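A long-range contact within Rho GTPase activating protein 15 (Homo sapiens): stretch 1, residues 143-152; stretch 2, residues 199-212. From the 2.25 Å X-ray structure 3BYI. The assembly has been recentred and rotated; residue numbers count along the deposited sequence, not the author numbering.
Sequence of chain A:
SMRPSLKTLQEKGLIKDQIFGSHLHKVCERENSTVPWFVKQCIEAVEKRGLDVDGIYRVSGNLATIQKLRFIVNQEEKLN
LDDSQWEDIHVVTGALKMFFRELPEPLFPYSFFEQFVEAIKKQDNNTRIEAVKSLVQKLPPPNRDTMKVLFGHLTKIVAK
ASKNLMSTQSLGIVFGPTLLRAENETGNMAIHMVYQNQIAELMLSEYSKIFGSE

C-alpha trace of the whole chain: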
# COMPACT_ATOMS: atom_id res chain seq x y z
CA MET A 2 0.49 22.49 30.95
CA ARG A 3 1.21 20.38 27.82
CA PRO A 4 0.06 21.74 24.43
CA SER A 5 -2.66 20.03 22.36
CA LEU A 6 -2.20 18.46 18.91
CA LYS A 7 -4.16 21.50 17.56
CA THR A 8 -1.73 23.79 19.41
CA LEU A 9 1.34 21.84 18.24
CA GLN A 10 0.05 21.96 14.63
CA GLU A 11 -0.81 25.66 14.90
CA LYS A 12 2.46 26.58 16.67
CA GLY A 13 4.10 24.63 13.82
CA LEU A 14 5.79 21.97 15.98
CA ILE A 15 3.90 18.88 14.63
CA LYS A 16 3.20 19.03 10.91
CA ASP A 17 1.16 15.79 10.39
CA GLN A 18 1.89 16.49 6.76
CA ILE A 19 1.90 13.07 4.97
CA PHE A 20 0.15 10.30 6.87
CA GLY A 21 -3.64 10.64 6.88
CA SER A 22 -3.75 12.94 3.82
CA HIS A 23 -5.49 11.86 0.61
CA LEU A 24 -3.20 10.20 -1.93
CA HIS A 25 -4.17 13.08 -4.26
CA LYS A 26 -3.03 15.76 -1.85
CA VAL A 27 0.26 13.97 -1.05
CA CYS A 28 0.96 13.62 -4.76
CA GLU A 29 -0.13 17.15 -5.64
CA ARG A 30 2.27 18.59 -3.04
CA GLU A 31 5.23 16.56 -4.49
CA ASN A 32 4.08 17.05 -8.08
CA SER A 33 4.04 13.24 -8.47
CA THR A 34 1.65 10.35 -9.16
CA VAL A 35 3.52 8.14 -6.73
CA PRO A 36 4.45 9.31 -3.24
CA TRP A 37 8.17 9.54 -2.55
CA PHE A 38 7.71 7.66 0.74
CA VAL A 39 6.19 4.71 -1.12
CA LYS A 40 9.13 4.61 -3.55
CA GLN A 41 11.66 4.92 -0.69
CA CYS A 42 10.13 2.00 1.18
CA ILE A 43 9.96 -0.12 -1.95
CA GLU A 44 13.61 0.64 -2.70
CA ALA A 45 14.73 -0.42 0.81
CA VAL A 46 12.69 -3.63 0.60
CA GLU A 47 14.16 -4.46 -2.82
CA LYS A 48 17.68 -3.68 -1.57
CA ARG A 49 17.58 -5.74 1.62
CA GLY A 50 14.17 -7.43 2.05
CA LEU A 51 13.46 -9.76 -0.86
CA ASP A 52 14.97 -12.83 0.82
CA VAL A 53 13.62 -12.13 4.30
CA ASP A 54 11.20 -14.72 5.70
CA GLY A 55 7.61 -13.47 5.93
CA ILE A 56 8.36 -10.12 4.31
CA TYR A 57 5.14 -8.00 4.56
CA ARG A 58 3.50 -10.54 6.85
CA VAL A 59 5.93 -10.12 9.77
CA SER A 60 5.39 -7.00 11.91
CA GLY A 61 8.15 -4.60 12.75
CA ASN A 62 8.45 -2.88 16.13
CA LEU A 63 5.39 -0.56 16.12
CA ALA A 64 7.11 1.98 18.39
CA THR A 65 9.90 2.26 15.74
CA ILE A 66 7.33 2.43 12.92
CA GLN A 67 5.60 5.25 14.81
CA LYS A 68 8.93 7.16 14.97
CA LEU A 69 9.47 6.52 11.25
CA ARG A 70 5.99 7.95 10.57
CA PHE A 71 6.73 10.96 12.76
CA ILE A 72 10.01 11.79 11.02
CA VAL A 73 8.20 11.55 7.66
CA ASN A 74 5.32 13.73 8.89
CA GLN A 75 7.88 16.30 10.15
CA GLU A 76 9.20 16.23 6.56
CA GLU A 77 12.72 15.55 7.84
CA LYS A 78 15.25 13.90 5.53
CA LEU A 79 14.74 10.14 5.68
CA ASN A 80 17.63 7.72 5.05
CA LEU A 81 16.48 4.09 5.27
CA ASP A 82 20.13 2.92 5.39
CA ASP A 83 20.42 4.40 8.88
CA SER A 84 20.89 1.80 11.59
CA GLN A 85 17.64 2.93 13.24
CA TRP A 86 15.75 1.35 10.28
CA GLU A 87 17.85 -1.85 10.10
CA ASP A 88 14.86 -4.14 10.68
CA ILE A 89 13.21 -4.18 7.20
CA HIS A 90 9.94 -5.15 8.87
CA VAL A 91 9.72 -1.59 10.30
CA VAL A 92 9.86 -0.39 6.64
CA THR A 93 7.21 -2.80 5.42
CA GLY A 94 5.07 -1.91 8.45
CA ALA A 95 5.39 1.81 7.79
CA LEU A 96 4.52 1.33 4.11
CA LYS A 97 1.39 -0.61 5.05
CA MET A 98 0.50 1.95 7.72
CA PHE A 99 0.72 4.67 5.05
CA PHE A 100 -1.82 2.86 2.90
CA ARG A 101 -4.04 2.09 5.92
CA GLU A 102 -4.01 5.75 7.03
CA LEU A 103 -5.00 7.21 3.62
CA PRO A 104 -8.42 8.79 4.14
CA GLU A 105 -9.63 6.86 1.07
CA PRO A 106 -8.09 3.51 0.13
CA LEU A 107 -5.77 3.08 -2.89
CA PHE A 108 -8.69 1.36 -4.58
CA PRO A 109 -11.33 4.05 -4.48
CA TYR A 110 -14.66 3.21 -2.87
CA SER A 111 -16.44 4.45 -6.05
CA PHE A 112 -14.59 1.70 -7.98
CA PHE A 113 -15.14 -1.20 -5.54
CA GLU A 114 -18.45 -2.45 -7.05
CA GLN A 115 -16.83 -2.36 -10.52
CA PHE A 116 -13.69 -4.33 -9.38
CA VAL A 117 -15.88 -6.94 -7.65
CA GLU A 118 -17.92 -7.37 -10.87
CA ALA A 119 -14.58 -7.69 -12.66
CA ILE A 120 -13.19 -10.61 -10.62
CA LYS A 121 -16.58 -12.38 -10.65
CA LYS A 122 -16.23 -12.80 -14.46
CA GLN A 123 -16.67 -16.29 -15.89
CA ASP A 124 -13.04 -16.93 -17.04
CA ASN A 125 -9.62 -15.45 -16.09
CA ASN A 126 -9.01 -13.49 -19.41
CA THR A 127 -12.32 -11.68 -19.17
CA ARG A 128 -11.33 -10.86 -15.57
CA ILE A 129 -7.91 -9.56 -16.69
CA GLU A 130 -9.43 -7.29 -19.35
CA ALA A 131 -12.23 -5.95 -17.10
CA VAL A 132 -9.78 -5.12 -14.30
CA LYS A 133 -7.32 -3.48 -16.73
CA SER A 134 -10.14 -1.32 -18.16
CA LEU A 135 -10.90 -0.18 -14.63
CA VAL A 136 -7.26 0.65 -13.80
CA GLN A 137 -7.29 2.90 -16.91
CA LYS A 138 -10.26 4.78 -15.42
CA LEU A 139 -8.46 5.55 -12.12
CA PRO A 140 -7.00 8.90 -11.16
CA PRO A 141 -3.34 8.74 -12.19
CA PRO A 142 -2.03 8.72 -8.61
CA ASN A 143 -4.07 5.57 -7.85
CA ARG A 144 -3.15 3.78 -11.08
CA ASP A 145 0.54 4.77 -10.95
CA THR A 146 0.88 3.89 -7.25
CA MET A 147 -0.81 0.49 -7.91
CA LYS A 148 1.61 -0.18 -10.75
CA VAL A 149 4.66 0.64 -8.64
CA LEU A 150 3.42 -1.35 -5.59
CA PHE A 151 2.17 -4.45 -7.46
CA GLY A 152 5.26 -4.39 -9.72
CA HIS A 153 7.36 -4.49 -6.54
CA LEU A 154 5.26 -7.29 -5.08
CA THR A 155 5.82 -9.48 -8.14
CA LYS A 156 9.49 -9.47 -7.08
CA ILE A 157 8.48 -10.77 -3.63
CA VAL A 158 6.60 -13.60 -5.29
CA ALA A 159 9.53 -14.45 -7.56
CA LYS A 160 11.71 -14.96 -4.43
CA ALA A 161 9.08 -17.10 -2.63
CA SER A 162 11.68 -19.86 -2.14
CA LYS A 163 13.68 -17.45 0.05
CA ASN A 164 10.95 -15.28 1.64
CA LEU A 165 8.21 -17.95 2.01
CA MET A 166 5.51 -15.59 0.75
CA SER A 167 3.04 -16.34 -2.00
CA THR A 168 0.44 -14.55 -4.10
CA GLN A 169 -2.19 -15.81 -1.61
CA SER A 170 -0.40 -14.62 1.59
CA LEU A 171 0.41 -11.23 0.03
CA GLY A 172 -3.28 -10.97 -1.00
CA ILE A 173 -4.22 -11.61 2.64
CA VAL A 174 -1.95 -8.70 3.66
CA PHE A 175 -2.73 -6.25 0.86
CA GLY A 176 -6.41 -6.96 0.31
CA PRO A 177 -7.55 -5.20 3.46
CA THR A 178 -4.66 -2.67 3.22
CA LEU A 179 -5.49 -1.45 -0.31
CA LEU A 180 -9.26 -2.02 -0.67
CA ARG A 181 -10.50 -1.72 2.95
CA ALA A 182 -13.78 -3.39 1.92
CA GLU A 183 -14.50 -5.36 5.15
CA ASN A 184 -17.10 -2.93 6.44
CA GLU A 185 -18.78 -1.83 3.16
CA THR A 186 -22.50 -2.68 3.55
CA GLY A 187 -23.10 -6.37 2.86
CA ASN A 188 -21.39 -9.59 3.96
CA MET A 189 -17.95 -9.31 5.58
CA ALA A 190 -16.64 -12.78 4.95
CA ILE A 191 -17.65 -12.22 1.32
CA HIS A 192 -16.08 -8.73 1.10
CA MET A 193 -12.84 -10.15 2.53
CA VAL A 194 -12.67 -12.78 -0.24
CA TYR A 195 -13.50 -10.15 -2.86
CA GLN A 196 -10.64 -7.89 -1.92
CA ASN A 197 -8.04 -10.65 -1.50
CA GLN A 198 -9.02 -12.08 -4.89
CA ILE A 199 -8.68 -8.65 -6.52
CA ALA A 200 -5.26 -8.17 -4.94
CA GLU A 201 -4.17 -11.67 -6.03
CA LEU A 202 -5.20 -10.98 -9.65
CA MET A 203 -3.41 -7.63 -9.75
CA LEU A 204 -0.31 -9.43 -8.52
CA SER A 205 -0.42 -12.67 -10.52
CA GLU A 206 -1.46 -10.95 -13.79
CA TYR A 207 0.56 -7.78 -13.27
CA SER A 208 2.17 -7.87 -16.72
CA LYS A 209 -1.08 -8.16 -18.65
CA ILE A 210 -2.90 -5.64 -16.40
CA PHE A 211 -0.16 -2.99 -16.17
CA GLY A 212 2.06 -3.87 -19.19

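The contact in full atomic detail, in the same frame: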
# COMPACT_ATOMS: atom_id res chain seq x y z
N ASN A 143 -3.64 6.91 -8.32
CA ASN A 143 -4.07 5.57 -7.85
C ASN A 143 -3.55 4.48 -8.78
O ASN A 143 -3.00 3.51 -8.33
CB ASN A 143 -5.61 5.50 -7.73
CG ASN A 143 -6.17 6.56 -6.80
OD1 ASN A 143 -6.18 7.75 -7.12
ND2 ASN A 143 -6.65 6.13 -5.63
N ARG A 144 -3.71 4.68 -10.08
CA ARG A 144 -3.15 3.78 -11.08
C ARG A 144 -1.62 3.67 -10.98
O ARG A 144 -1.08 2.59 -11.01
CB ARG A 144 -3.51 4.28 -12.48
CG ARG A 144 -2.74 3.52 -13.58
CD ARG A 144 -3.26 3.78 -14.98
NE ARG A 144 -3.11 5.17 -15.33
CZ ARG A 144 -4.09 6.08 -15.30
NH1 ARG A 144 -5.33 5.78 -14.93
NH2 ARG A 144 -3.80 7.31 -15.64
N ASP A 145 -0.91 4.81 -10.96
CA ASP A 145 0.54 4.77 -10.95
C ASP A 145 1.12 4.19 -9.67
O ASP A 145 2.15 3.51 -9.70
CB ASP A 145 1.14 6.15 -11.18
CG ASP A 145 0.89 6.68 -12.56
OD1 ASP A 145 0.36 5.94 -13.43
OD2 ASP A 145 1.22 7.86 -12.77
N THR A 146 0.48 4.48 -8.54
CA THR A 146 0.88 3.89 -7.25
C THR A 146 0.59 2.34 -7.19
O THR A 146 1.39 1.55 -6.67
CB THR A 146 0.22 4.68 -6.11
OG1 THR A 146 0.66 6.02 -6.22
CG2 THR A 146 0.56 4.16 -4.68
N MET A 147 -0.54 1.92 -7.75
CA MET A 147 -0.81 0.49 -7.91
C MET A 147 0.24 -0.18 -8.75
O MET A 147 0.71 -1.26 -8.41
CB MET A 147 -2.17 0.26 -8.59
CG MET A 147 -3.36 0.45 -7.67
SD MET A 147 -4.86 0.10 -8.53
CE MET A 147 -6.07 0.92 -7.47
N LYS A 148 0.59 0.42 -9.88
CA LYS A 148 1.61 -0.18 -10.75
C LYS A 148 2.94 -0.36 -10.03
O LYS A 148 3.53 -1.43 -10.07
CB LYS A 148 1.81 0.65 -12.00
CG LYS A 148 2.68 -0.03 -13.04
CD LYS A 148 2.86 0.81 -14.27
CE LYS A 148 3.69 0.06 -15.34
NZ LYS A 148 3.31 0.55 -16.71
N VAL A 149 3.40 0.69 -9.37
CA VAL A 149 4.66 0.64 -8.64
C VAL A 149 4.59 -0.42 -7.49
O VAL A 149 5.49 -1.24 -7.35
CB VAL A 149 5.06 2.08 -8.15
CG1 VAL A 149 6.08 2.04 -7.06
CG2 VAL A 149 5.57 2.94 -9.32
N LEU A 150 3.52 -0.41 -6.69
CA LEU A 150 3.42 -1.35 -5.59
C LEU A 150 3.27 -2.81 -6.07
O LEU A 150 4.00 -3.67 -5.66
CB LEU A 150 2.27 -0.95 -4.65
CG LEU A 150 2.01 -1.89 -3.47
CD1 LEU A 150 3.14 -1.91 -2.45
CD2 LEU A 150 0.71 -1.52 -2.85
N PHE A 151 2.32 -3.08 -6.95
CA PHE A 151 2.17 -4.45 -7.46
C PHE A 151 3.39 -4.94 -8.24
O PHE A 151 3.75 -6.10 -8.16
CB PHE A 151 0.88 -4.57 -8.26
CG PHE A 151 -0.35 -4.55 -7.40
CD1 PHE A 151 -1.24 -3.49 -7.43
CD2 PHE A 151 -0.58 -5.60 -6.52
CE1 PHE A 151 -2.35 -3.47 -6.61
CE2 PHE A 151 -1.68 -5.58 -5.68
CZ PHE A 151 -2.56 -4.51 -5.73
N GLY A 152 4.03 -4.05 -8.98
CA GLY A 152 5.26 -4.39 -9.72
C GLY A 152 6.34 -4.85 -8.74
O GLY A 152 7.00 -5.83 -8.97
N ILE A 199 -9.05 -9.77 -5.65
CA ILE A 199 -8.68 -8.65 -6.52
C ILE A 199 -7.19 -8.39 -6.38
O ILE A 199 -6.48 -8.20 -7.38
CB ILE A 199 -9.44 -7.33 -6.20
CG1 ILE A 199 -10.94 -7.45 -6.53
CG2 ILE A 199 -8.84 -6.18 -7.00
CD1 ILE A 199 -11.84 -6.59 -5.70
N ALA A 200 -6.70 -8.37 -5.14
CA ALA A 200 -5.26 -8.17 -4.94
C ALA A 200 -4.43 -9.29 -5.57
O ALA A 200 -3.42 -9.02 -6.18
CB ALA A 200 -4.91 -7.97 -3.46
N GLU A 201 -4.85 -10.54 -5.40
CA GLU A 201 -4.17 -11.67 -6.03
C GLU A 201 -4.09 -11.54 -7.55
O GLU A 201 -3.05 -11.83 -8.16
CB GLU A 201 -4.87 -12.99 -5.66
CG GLU A 201 -4.57 -13.47 -4.28
CD GLU A 201 -5.00 -14.90 -4.02
OE1 GLU A 201 -4.89 -15.75 -4.92
OE2 GLU A 201 -5.44 -15.16 -2.88
N LEU A 202 -5.19 -11.12 -8.18
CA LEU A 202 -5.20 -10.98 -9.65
C LEU A 202 -4.27 -9.86 -10.12
O LEU A 202 -3.58 -10.00 -11.16
CB LEU A 202 -6.59 -10.71 -10.20
CG LEU A 202 -6.72 -10.72 -11.73
CD1 LEU A 202 -6.42 -12.14 -12.31
CD2 LEU A 202 -8.09 -10.27 -12.10
N MET A 203 -4.27 -8.74 -9.38
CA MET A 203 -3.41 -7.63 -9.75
C MET A 203 -1.94 -8.01 -9.65
O MET A 203 -1.08 -7.52 -10.39
CB MET A 203 -3.66 -6.40 -8.87
CG MET A 203 -5.10 -5.90 -8.83
SD MET A 203 -5.53 -4.78 -10.13
CE MET A 203 -4.45 -3.42 -9.73
N LEU A 204 -1.65 -8.91 -8.72
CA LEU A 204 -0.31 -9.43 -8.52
C LEU A 204 0.06 -10.50 -9.56
O LEU A 204 1.06 -10.36 -10.28
CB LEU A 204 -0.23 -10.04 -7.14
CG LEU A 204 1.11 -10.41 -6.53
CD1 LEU A 204 2.22 -9.36 -6.83
CD2 LEU A 204 0.84 -10.55 -5.03
N SER A 205 -0.76 -11.54 -9.65
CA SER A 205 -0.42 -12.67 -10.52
C SER A 205 -0.53 -12.34 -12.02
O SER A 205 0.09 -12.99 -12.83
CB SER A 205 -1.28 -13.90 -10.16
OG SER A 205 -2.64 -13.66 -10.43
N GLU A 206 -1.32 -11.33 -12.39
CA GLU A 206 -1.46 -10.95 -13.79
C GLU A 206 -0.99 -9.52 -14.01
O GLU A 206 -1.47 -8.83 -14.91
CB GLU A 206 -2.91 -11.10 -14.26
CG GLU A 206 -3.45 -12.53 -14.19
CD GLU A 206 -2.79 -13.50 -15.16
OE1 GLU A 206 -1.98 -13.06 -16.02
OE2 GLU A 206 -3.08 -14.71 -15.07
N TYR A 207 -0.03 -9.11 -13.20
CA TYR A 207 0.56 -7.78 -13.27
C TYR A 207 0.91 -7.35 -14.70
O TYR A 207 0.55 -6.26 -15.13
CB TYR A 207 1.86 -7.75 -12.45
CG TYR A 207 2.61 -6.43 -12.58
CD1 TYR A 207 2.21 -5.31 -11.84
CD2 TYR A 207 3.66 -6.28 -13.45
CE1 TYR A 207 2.85 -4.11 -11.96
CE2 TYR A 207 4.30 -5.07 -13.59
CZ TYR A 207 3.89 -3.98 -12.85
OH TYR A 207 4.54 -2.76 -12.95
N SER A 208 1.64 -8.21 -15.40
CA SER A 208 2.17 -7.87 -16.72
C SER A 208 1.07 -7.58 -17.69
O SER A 208 1.14 -6.60 -18.41
CB SER A 208 3.04 -8.99 -17.28
OG SER A 208 4.26 -9.08 -16.56
N LYS A 209 0.03 -8.41 -17.71
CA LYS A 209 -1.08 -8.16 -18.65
C LYS A 209 -1.96 -6.99 -18.19
O LYS A 209 -2.57 -6.33 -19.02
CB LYS A 209 -1.94 -9.40 -18.89
CG LYS A 209 -1.16 -10.61 -19.35
CD LYS A 209 -2.06 -11.71 -19.92
CE LYS A 209 -1.28 -12.98 -20.14
N ILE A 210 -2.04 -6.72 -16.89
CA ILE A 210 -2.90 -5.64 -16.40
C ILE A 210 -2.20 -4.29 -16.57
O ILE A 210 -2.79 -3.34 -17.05
CB ILE A 210 -3.36 -5.85 -14.93
CG1 ILE A 210 -4.32 -7.05 -14.84
CG2 ILE A 210 -4.02 -4.59 -14.36
CD1 ILE A 210 -4.49 -7.59 -13.45
N PHE A 211 -0.92 -4.24 -16.21
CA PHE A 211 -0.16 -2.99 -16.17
C PHE A 211 0.86 -2.85 -17.30
O PHE A 211 1.50 -1.81 -17.41
CB PHE A 211 0.59 -2.89 -14.83
CG PHE A 211 -0.31 -2.63 -13.66
CD1 PHE A 211 -0.74 -3.67 -12.85
CD2 PHE A 211 -0.75 -1.33 -13.38
CE1 PHE A 211 -1.57 -3.45 -11.78
CE2 PHE A 211 -1.57 -1.10 -12.30
CZ PHE A 211 -1.99 -2.16 -11.51
N GLY A 212 1.05 -3.89 -18.11
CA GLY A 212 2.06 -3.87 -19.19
C GLY A 212 3.46 -4.26 -18.71
O GLY A 212 3.91 -3.78 -17.66

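Residues 143-152 form part of one continuous helix, which packs against the last turns of a helix ending at 205 and a short helix, 207-211, joined at Glu206. The chain turns sharply there, so the first helix meets its partners in two ways: it crosses helix 199-205 at 74°, with a closest axial approach of 9.7 Å, and runs nearly antiparallel to helix 207-211, at 165° and 10.9 Å. Together the stretches bury 515 Å², both sides summed.

The principal bump is Phe151. Its CA-to-CB bond points toward the second stretch, and its side chain enters a hollow formed by Ala200, Met203, Leu204 and Phe211. Met203 covers one face of the ring: its CB lies 3.7 Å from the centroid of the Phe151 ring, 6° off the ring normal, so the methylene sits almost squarely over that face. The Met203 side chain then folds back, all three chi angles being m, and brings its CE to 3.8 Å from Phe151 CE1. The same methyl carbon lies 3.7 Å from Met147 SD, linking the filled pocket to the preceding turn of the first helix. Elsewhere around the hollow, Phe151 CE2 approaches the backbone atom Ala200 O at 3.9 Å, and Phe151 CD1 lies 4.4 Å from Phe211 CZ.

In return, the second stretch sends two aromatic side chains toward the first helix. Phe211 lies against the surface made by Arg144, Met147, Lys148 and Phe151. Lys148 CA stands over one face of its ring, 4.0 Å from the centroid, while Phe211 CZ reaches to 3.8 Å from Met147 CB. Tyr207 uses the low surface at Gly152. Gly152 CA lies over one face of the tyrosine ring, 3.7 Å from its centroid, and Gly152 N comes within 3.2 Å of Tyr207 CE1. The absence of a side chain permits this closeness: an ideal CB on Gly152 would lie 2.7 Å from Tyr207 OH, a clash. On its way to this site the tyrosine also packs on Phe151, with Tyr207 CD1 3.9 Å from Phe151 CB.

Lys148 borders both aromatics. Its CG is 3.3 Å from Tyr207 OH, and its CB is 3.5 Å from Phe211 CD2. With every chi angle in the t well, the extended side chain carries its amino group to the backbone of Phe211, where Lys148 NZ donates a 3.1 Å hydrogen bond to Phe211 O. Around this polar link, the contact is made largely by fitted side chains.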